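Local coordinates for protein intracellular serine protease (Bacillus licheniformis, PDB 4ZOQ) that probably cuts peptide bonds as a subtilisin-like serine endopeptidase and serves as a lanthipeptide protease, at residues A154-R157 / A158-Y161. Residues are numbered along the deposited sequence; the frame is centred on the assembly and turned at random.
Sequences AYQR and AANY
Gln-156 and Asn-160, one helical turn apart, are joined twice. Along the backbone, Asn-160 N donates to Gln-156 O at 2.8 Å; side chain to side chain, Gln-156 NE2 donates to Asn-160 OD1 at 3.0 Å and also to Lys-197 O, so this nitrogen serves two carbonyl oxygens. The bond to Asn-160 lies close to the amide plane of the donor but meets the acceptor from above its carbonyl plane, the two amides being turned 37° apart. With CG anti to the backbone N (chi1 -171°), the bend at chi2 brings the glutamine amide over toward Asn-160. Were Gln-156 cut back to an alanine, Asn-160 OD1 and the Lys-197 carbonyl would probably lose this donor, and the asparagine amide would be less fixed in its rotation. The segment belongs to helix 146-164, which connects parallel strands 133-136 and 168-172 of the subtilisin-like core sheet and packs beside helix 116-128 through Ala-154, Tyr-155 and Tyr-161. Regular i to i+4 bonds continue on either side: Ala-159 N to Tyr-155 O is 3.1 Å, and Tyr-161 N to Arg-157 O is 2.9 Å. Tyr-161 OH bonds Asn-128 OD1, while Arg-157 NH1 bonds the carbonyls of Leu-35 and Ile-61 of a neighbouring subunit.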
loop_
_atom_site.group_PDB
_atom_site.type_symbol
_atom_site.label_atom_id
_atom_site.label_comp_id
_atom_site.label_asym_id
_atom_site.label_seq_id
_atom_site.Cartn_x
_atom_site.Cartn_y
_atom_site.Cartn_z
ATOM N N ALA B 154 13.505 11.024 6.666
ATOM C CA ALA B 154 12.834 11.582 5.503
ATOM C C ALA B 154 11.463 10.969 5.359
ATOM O O ALA B 154 10.455 11.647 5.114
ATOM C CB ALA B 154 13.659 11.318 4.231
ATOM N N TYR B 155 11.446 9.655 5.556
ATOM C CA TYR B 155 10.280 8.851 5.277
ATOM C C TYR B 155 9.211 9.205 6.311
ATOM O O TYR B 155 8.008 9.260 6.012
ATOM C CB TYR B 155 10.638 7.388 5.388
ATOM C CG TYR B 155 10.024 6.552 4.355
ATOM C CD1 TYR B 155 10.740 5.511 3.780
ATOM C CD2 TYR B 155 8.782 6.883 3.837
ATOM C CE1 TYR B 155 10.183 4.739 2.799
ATOM C CE2 TYR B 155 8.217 6.129 2.852
ATOM C CZ TYR B 155 8.931 5.056 2.336
ATOM O OH TYR B 155 8.419 4.268 1.334
ATOM N N GLN B 156 9.683 9.504 7.517
ATOM C CA GLN B 156 8.811 9.880 8.615
ATOM C C GLN B 156 8.162 11.243 8.349
ATOM O O GLN B 156 7.023 11.491 8.757
ATOM C CB GLN B 156 9.604 9.878 9.933
ATOM C CG GLN B 156 8.774 10.054 11.175
ATOM C CD GLN B 156 7.697 8.965 11.332
ATOM O OE1 GLN B 156 7.998 7.796 11.616
ATOM N NE2 GLN B 156 6.441 9.354 11.150
ATOM N N ARG B 157 8.858 12.111 7.625
ATOM C CA ARG B 157 8.300 13.425 7.345
ATOM C C ARG B 157 7.168 13.301 6.354
ATOM O O ARG B 157 6.141 13.950 6.503
ATOM C CB ARG B 157 9.371 14.356 6.779
ATOM C CG ARG B 157 10.378 14.871 7.769
ATOM C CD ARG B 157 11.331 15.840 7.074
ATOM N NE ARG B 157 12.382 16.311 7.965
ATOM C CZ ARG B 157 13.322 17.189 7.622
ATOM N NH1 ARG B 157 13.370 17.673 6.388
ATOM N NH2 ARG B 157 14.226 17.571 8.517
ATOM N N ALA B 158 7.324 12.401 5.390
ATOM C CA ALA B 158 6.257 12.100 4.445
ATOM C C ALA B 158 5.020 11.592 5.178
ATOM O O ALA B 158 3.887 12.032 4.907
ATOM C CB ALA B 158 6.730 11.076 3.423
ATOM N N ALA B 159 5.241 10.706 6.139
ATOM C CA ALA B 159 4.142 10.142 6.899
ATOM C C ALA B 159 3.473 11.208 7.747
ATOM O O ALA B 159 2.233 11.244 7.878
ATOM C CB ALA B 159 4.631 8.982 7.769
ATOM N N ASN B 160 4.291 12.086 8.318
ATOM C CA ASN B 160 3.767 13.210 9.083
ATOM C C ASN B 160 2.891 14.118 8.203
ATOM O O ASN B 160 1.825 14.601 8.613
ATOM C CB ASN B 160 4.936 14.008 9.678
ATOM C CG ASN B 160 5.674 13.245 10.814
ATOM O OD1 ASN B 160 5.307 12.125 11.197
ATOM N ND2 ASN B 160 6.706 13.865 11.349
ATOM N N TYR B 161 3.321 14.315 6.969
ATOM C CA TYR B 161 2.594 15.195 6.063
ATOM C C TYR B 161 1.203 14.644 5.717
ATOM O O TYR B 161 0.218 15.381 5.735
ATOM C CB TYR B 161 3.419 15.430 4.805
ATOM C CG TYR B 161 2.845 16.443 3.868
ATOM C CD1 TYR B 161 2.829 17.798 4.195
ATOM C CD2 TYR B 161 2.352 16.054 2.629
ATOM C CE1 TYR B 161 2.311 18.743 3.301
ATOM C CE2 TYR B 161 1.843 16.967 1.742
ATOM C CZ TYR B 161 1.820 18.312 2.070
ATOM O OH TYR B 161 1.302 19.191 1.145
#